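PDB 6WPX: BlEst2 from Bacillus licheniformis, which probably hydrolyses ester bonds as an alpha/beta-hydrolase lipase, seen here in a propeptide form whose C-terminal domain exerts autoinhibitory effects. Local coordinates for residues 287-292 and 465-470; 409-414 and 447-452. One frame throughout, in Å; residues are numbered along the deposited sequence.

In the fold
Both contacts are buried, and both involve the antiparallel sheet that holds strands 407-417, 445-456 and 462-473. Contact 2 lies within that sheet, joining two neighbouring strands through regular backbone bonds. Contact 1 ties the same sheet to another one, bringing residues 287-292, at the start of an edge strand, across residues 465-470. Their centres are 10 Å apart, and contact 2 is nested in the chain loop that contact 1 closes. The chemistry follows the place in the fold: backbone pairing dominates within a sheet, whereas the crossing between sheets relies on one backbone bond, one hydroxyl and side-chain packing. Asp452 and Thr466 connect the two contacts.

Contact 1. Residues 287-292 and 465-470; sequences LSYPFI and RTIIRS
Phe291 and Arg465 bring their CA atoms to 4.4 Å at the point where residues 290-292 cross strand 465-470 at 90°, a geometry that permits a local meeting but no extended pairing. Pro290 O accepts a hydrogen bond from Thr466 N at 2.8 Å, and Arg465 CA adds a CA-H...O contact to the same oxygen. The second bond, in the reverse direction, ends on a side chain: Ile292 N donates to Thr466 OG1 at 2.9 Å. With OG1 anti to its own carbonyl carbon (chi1 -45°), Thr466 presents the hydroxyl to this N-H, while Asp452 OD1 holds the same oxygen from the adjacent strand 445-456. Further along, Ile292 CD1 meets Ile468 CD1 at 3.6 Å, the two side chains crossing at about a right angle. Tyr289 lays CD1 3.8 Å from Ile467 CG1. Arg465 bends at chi2 (-67°), which sets its CD 3.8 Å from Tyr289 CB, and its guanidinium goes on to a salt bridge with Glu308 and a cation-pi contact with Phe385. An alanine here would probably leave Glu308 without its charged mate and open a gap beside Tyr289. The crossing joins two antiparallel sheets at a right-angled meeting of strands, strand 290-297, outermost in its sheet, passing over strand 462-473 of the other.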
loop_
_atom_site.group_PDB
_atom_site.type_symbol
_atom_site.label_atom_id
_atom_site.label_comp_id
_atom_site.label_asym_id
_atom_site.label_seq_id
_atom_site.Cartn_x
_atom_site.Cartn_y
_atom_site.Cartn_z
ATOM N N LEU A 287 -12.311 7.660 -8.703
ATOM C CA LEU A 287 -11.286 6.682 -9.088
ATOM C C LEU A 287 -10.715 6.986 -10.473
ATOM O O LEU A 287 -11.479 7.179 -11.422
ATOM C CB LEU A 287 -11.810 5.222 -8.988
ATOM C CG LEU A 287 -10.908 4.040 -9.482
ATOM C CD1 LEU A 287 -9.578 3.933 -8.719
ATOM C CD2 LEU A 287 -11.615 2.719 -9.301
ATOM N N SER A 288 -9.376 7.086 -10.562
ATOM C CA SER A 288 -8.612 7.350 -11.789
ATOM C C SER A 288 -7.835 6.100 -12.135
ATOM O O SER A 288 -7.703 5.211 -11.292
ATOM C CB SER A 288 -7.637 8.504 -11.582
ATOM O OG SER A 288 -8.363 9.705 -11.385
ATOM N N TYR A 289 -7.273 6.046 -13.357
ATOM C CA TYR A 289 -6.578 4.869 -13.813
ATOM C C TYR A 289 -5.246 5.202 -14.384
ATOM O O TYR A 289 -5.093 6.251 -15.023
ATOM C CB TYR A 289 -7.430 4.136 -14.863
ATOM C CG TYR A 289 -8.802 3.760 -14.352
ATOM C CD1 TYR A 289 -8.996 2.599 -13.607
ATOM C CD2 TYR A 289 -9.896 4.600 -14.552
ATOM C CE1 TYR A 289 -10.264 2.246 -13.139
ATOM C CE2 TYR A 289 -11.150 4.288 -14.031
ATOM C CZ TYR A 289 -11.338 3.093 -13.360
ATOM O OH TYR A 289 -12.592 2.766 -12.895
ATOM N N PRO A 290 -4.253 4.309 -14.189
ATOM C CA PRO A 290 -2.934 4.578 -14.779
ATOM C C PRO A 290 -2.810 3.876 -16.133
ATOM O O PRO A 290 -3.715 3.182 -16.563
ATOM C CB PRO A 290 -1.992 3.915 -13.766
ATOM C CG PRO A 290 -2.757 2.665 -13.333
ATOM C CD PRO A 290 -4.252 3.029 -13.430
ATOM N N PHE A 291 -1.649 4.008 -16.746
ATOM C CA PHE A 291 -1.190 3.235 -17.890
ATOM C C PHE A 291 0.094 2.638 -17.367
ATOM O O PHE A 291 0.926 3.362 -16.790
ATOM C CB PHE A 291 -0.927 4.074 -19.156
ATOM C CG PHE A 291 -0.290 3.222 -20.236
ATOM C CD1 PHE A 291 -1.042 2.284 -20.941
ATOM C CD2 PHE A 291 1.066 3.334 -20.527
ATOM C CE1 PHE A 291 -0.461 1.514 -21.947
ATOM C CE2 PHE A 291 1.646 2.564 -21.537
ATOM C CZ PHE A 291 0.880 1.656 -22.240
ATOM N N ILE A 292 0.251 1.321 -17.532
ATOM C CA ILE A 292 1.396 0.603 -16.972
ATOM C C ILE A 292 2.039 -0.353 -17.936
ATOM O O ILE A 292 1.355 -1.118 -18.602
ATOM C CB ILE A 292 0.976 -0.174 -15.668
ATOM C CG1 ILE A 292 0.296 0.723 -14.624
ATOM C CG2 ILE A 292 2.142 -0.967 -15.036
ATOM C CD1 ILE A 292 -0.414 -0.047 -13.528
ATOM N N ARG A 465 -5.373 2.685 -20.767
ATOM C CA ARG A 465 -5.354 2.554 -19.291
ATOM C C ARG A 465 -5.093 1.093 -18.955
ATOM O O ARG A 465 -5.395 0.247 -19.761
ATOM C CB ARG A 465 -6.616 3.047 -18.582
ATOM C CG ARG A 465 -6.911 4.523 -18.752
ATOM C CD ARG A 465 -5.947 5.471 -18.101
ATOM N NE ARG A 465 -6.485 6.803 -17.938
ATOM C CZ ARG A 465 -6.502 7.735 -18.866
ATOM N NH1 ARG A 465 -5.992 7.504 -20.058
ATOM N NH2 ARG A 465 -7.018 8.912 -18.596
ATOM N N THR A 466 -4.587 0.866 -17.766
ATOM C CA THR A 466 -4.278 -0.454 -17.236
ATOM C C THR A 466 -4.948 -0.569 -15.882
ATOM O O THR A 466 -4.655 0.214 -14.977
ATOM C CB THR A 466 -2.771 -0.655 -17.100
ATOM O OG1 THR A 466 -2.102 -0.187 -18.268
ATOM C CG2 THR A 466 -2.422 -2.103 -16.850
ATOM N N ILE A 467 -5.847 -1.540 -15.749
ATOM C CA ILE A 467 -6.571 -1.788 -14.505
ATOM C C ILE A 467 -5.965 -3.002 -13.861
ATOM O O ILE A 467 -5.778 -4.016 -14.522
ATOM C CB ILE A 467 -8.095 -1.973 -14.769
ATOM C CG1 ILE A 467 -8.670 -0.698 -15.460
ATOM C CG2 ILE A 467 -8.875 -2.332 -13.456
ATOM C CD1 ILE A 467 -10.089 -0.788 -15.905
ATOM N N ILE A 468 -5.648 -2.899 -12.566
ATOM C CA ILE A 468 -5.127 -4.007 -11.775
ATOM C C ILE A 468 -6.172 -4.410 -10.732
ATOM O O ILE A 468 -6.621 -3.579 -9.945
ATOM C CB ILE A 468 -3.755 -3.676 -11.130
ATOM C CG1 ILE A 468 -2.679 -3.549 -12.227
ATOM C CG2 ILE A 468 -3.370 -4.740 -10.049
ATOM C CD1 ILE A 468 -1.432 -2.996 -11.756
ATOM N N ARG A 469 -6.545 -5.689 -10.733
ATOM C CA ARG A 469 -7.485 -6.260 -9.771
ATOM C C ARG A 469 -6.753 -7.299 -8.931
ATOM O O ARG A 469 -5.967 -8.098 -9.454
ATOM C CB ARG A 469 -8.676 -6.903 -10.482
ATOM C CG ARG A 469 -9.532 -5.914 -11.272
ATOM C CD ARG A 469 -10.622 -6.633 -12.036
ATOM N NE ARG A 469 -11.635 -7.205 -11.145
ATOM C CZ ARG A 469 -12.603 -8.024 -11.540
ATOM N NH1 ARG A 469 -12.695 -8.392 -12.812
ATOM N NH2 ARG A 469 -13.484 -8.489 -10.664
ATOM N N SER A 470 -7.024 -7.275 -7.632
ATOM C CA SER A 470 -6.484 -8.161 -6.616
ATOM C C SER A 470 -7.628 -8.969 -6.046
ATOM O O SER A 470 -8.537 -8.406 -5.453
ATOM C CB SER A 470 -5.820 -7.347 -5.508
ATOM O OG SER A 470 -5.258 -8.196 -4.522
#

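Contact 2. Residues 409-414 and 447-452; sequences ASVRSI and YSVTID
Ser410 and Asp452, Arg412 and Thr450, and Ile414 and Ser448 form the three hydrogen-bonded pairs of an antiparallel strand pair, their short axes running at 159° to one another, with Val411-Ile451 and Ser413-Val449 as the non-hydrogen-bonded pairs between them. Each of the three exchanges two N-H...O bonds; the shortest is Thr450 N to Arg412 O at 2.7 Å, with the donor nearly in line with the carbonyl. Val411, Val449 and Ile451 share one face. Val411 and Ile451 lie side by side, pointing the same way, with Val411 CG2 4.1 Å from Ile451 CG1. The other branch of Val411, CG1, is anti to the backbone N (chi1 175°) and reaches diagonally to Val449 CG1 at 3.8 Å. Ala409 CB extends this apolar row, touching Ile451 CG2 at 3.9 Å, and Leu435 of helix 432-438 packs on Ala409, Val411 and Ile451. The topology is that of a beta-hairpin, 407-417 with 420-431, whose chain passes through this helix and returns as strand 445-456 beside 407-417, on the side away from 420-431. The face of Ser410, Arg412, Ser448, Thr450 and Asp452, which also carries Ile414, is more polar. Ser410 OG, placed between its backbone N and carbonyl carbon (chi1 63°), comes within 3.5 Å of Asp452 CB. The Asp452 carboxylate is buried yet well supplied: besides the Thr466 hydroxyl, Arg293 makes a salt bridge to OD1 and Trp161 NE1 donates to OD2. Arg412 NE stays 5.2 Å from Asp452 OD2, where its charge may still help to stabilise the carboxylate, while its side chain packs on Asn160 and Trp161.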
loop_
_atom_site.group_PDB
_atom_site.type_symbol
_atom_site.label_atom_id
_atom_site.label_comp_id
_atom_site.label_asym_id
_atom_site.label_seq_id
_atom_site.Cartn_x
_atom_site.Cartn_y
_atom_site.Cartn_z
ATOM N N ALA A 409 -9.674 -4.906 -24.679
ATOM C CA ALA A 409 -9.137 -5.285 -23.379
ATOM C C ALA A 409 -8.332 -6.560 -23.490
ATOM O O ALA A 409 -8.866 -7.586 -23.900
ATOM C CB ALA A 409 -10.259 -5.478 -22.384
ATOM N N SER A 410 -7.048 -6.501 -23.132
ATOM C CA SER A 410 -6.167 -7.676 -23.131
ATOM C C SER A 410 -5.865 -8.008 -21.666
ATOM O O SER A 410 -5.628 -7.104 -20.858
ATOM C CB SER A 410 -4.903 -7.423 -23.947
ATOM O OG SER A 410 -4.139 -6.375 -23.378
ATOM N N VAL A 411 -5.982 -9.275 -21.295
ATOM C CA VAL A 411 -5.803 -9.728 -19.921
ATOM C C VAL A 411 -4.484 -10.481 -19.691
ATOM O O VAL A 411 -4.158 -11.390 -20.451
ATOM C CB VAL A 411 -7.034 -10.567 -19.489
ATOM C CG1 VAL A 411 -6.848 -11.168 -18.097
ATOM C CG2 VAL A 411 -8.300 -9.724 -19.540
ATOM N N ARG A 412 -3.745 -10.091 -18.641
ATOM C CA ARG A 412 -2.522 -10.730 -18.139
ATOM C C ARG A 412 -2.831 -11.037 -16.682
ATOM O O ARG A 412 -3.402 -10.191 -15.997
ATOM C CB ARG A 412 -1.303 -9.807 -18.239
ATOM C CG ARG A 412 -0.692 -9.791 -19.628
ATOM C CD ARG A 412 0.251 -8.613 -19.837
ATOM N NE ARG A 412 0.483 -8.432 -21.265
ATOM C CZ ARG A 412 1.513 -8.944 -21.926
ATOM N NH1 ARG A 412 1.601 -8.797 -23.242
ATOM N NH2 ARG A 412 2.461 -9.611 -21.280
ATOM N N SER A 413 -2.566 -12.265 -16.238
ATOM C CA SER A 413 -2.877 -12.619 -14.864
ATOM C C SER A 413 -1.833 -13.536 -14.229
ATOM O O SER A 413 -1.059 -14.198 -14.931
ATOM C CB SER A 413 -4.271 -13.237 -14.769
ATOM O OG SER A 413 -4.302 -14.424 -15.537
ATOM N N ILE A 414 -1.777 -13.513 -12.889
ATOM C CA ILE A 414 -0.934 -14.396 -12.080
ATOM C C ILE A 414 -1.806 -14.923 -10.954
ATOM O O ILE A 414 -2.501 -14.143 -10.297
ATOM C CB ILE A 414 0.375 -13.770 -11.490
ATOM C CG1 ILE A 414 1.243 -13.089 -12.553
ATOM C CG2 ILE A 414 1.202 -14.835 -10.751
ATOM C CD1 ILE A 414 2.291 -12.038 -11.972
ATOM N N TYR A 447 -5.014 -13.879 -6.727
ATOM C CA TYR A 447 -4.968 -13.507 -8.132
ATOM C C TYR A 447 -4.556 -12.061 -8.283
ATOM O O TYR A 447 -4.982 -11.195 -7.521
ATOM C CB TYR A 447 -6.358 -13.627 -8.761
ATOM C CG TYR A 447 -6.842 -15.038 -8.949
ATOM C CD1 TYR A 447 -7.403 -15.752 -7.888
ATOM C CD2 TYR A 447 -6.796 -15.649 -10.196
ATOM C CE1 TYR A 447 -7.869 -17.049 -8.062
ATOM C CE2 TYR A 447 -7.286 -16.939 -10.387
ATOM C CZ TYR A 447 -7.834 -17.628 -9.320
ATOM O OH TYR A 447 -8.296 -18.906 -9.498
ATOM N N SER A 448 -3.797 -11.796 -9.316
ATOM C CA SER A 448 -3.529 -10.442 -9.720
ATOM C C SER A 448 -3.920 -10.409 -11.191
ATOM O O SER A 448 -3.425 -11.208 -11.963
ATOM C CB SER A 448 -2.080 -10.045 -9.514
ATOM O OG SER A 448 -1.997 -8.733 -10.037
ATOM N N VAL A 449 -4.875 -9.551 -11.556
ATOM C CA VAL A 449 -5.338 -9.444 -12.920
ATOM C C VAL A 449 -5.041 -8.074 -13.451
ATOM O O VAL A 449 -5.403 -7.083 -12.839
ATOM C CB VAL A 449 -6.830 -9.843 -13.088
ATOM C CG1 VAL A 449 -7.202 -9.930 -14.564
ATOM C CG2 VAL A 449 -7.123 -11.172 -12.391
ATOM N N THR A 450 -4.340 -8.029 -14.582
ATOM C CA THR A 450 -4.009 -6.799 -15.288
ATOM C C THR A 450 -4.852 -6.746 -16.546
ATOM O O THR A 450 -4.718 -7.608 -17.407
ATOM C CB THR A 450 -2.514 -6.718 -15.597
ATOM O OG1 THR A 450 -1.792 -6.645 -14.373
ATOM C CG2 THR A 450 -2.171 -5.488 -16.400
ATOM N N ILE A 451 -5.696 -5.721 -16.671
ATOM C CA ILE A 451 -6.555 -5.529 -17.837
ATOM C C ILE A 451 -6.088 -4.281 -18.552
ATOM O O ILE A 451 -6.206 -3.178 -18.011
ATOM C CB ILE A 451 -8.074 -5.468 -17.470
ATOM C CG1 ILE A 451 -8.536 -6.737 -16.704
ATOM C CG2 ILE A 451 -8.945 -5.234 -18.731
ATOM C CD1 ILE A 451 -8.777 -6.466 -15.246
ATOM N N ASP A 452 -5.524 -4.454 -19.748
ATOM C CA ASP A 452 -5.076 -3.313 -20.546
ATOM C C ASP A 452 -6.165 -2.894 -21.512
ATOM O O ASP A 452 -6.550 -3.670 -22.395
ATOM C CB ASP A 452 -3.751 -3.607 -21.281
ATOM C CG ASP A 452 -2.582 -3.169 -20.409
ATOM O OD1 ASP A 452 -2.322 -1.936 -20.335
ATOM O OD2 ASP A 452 -1.969 -4.045 -19.749
#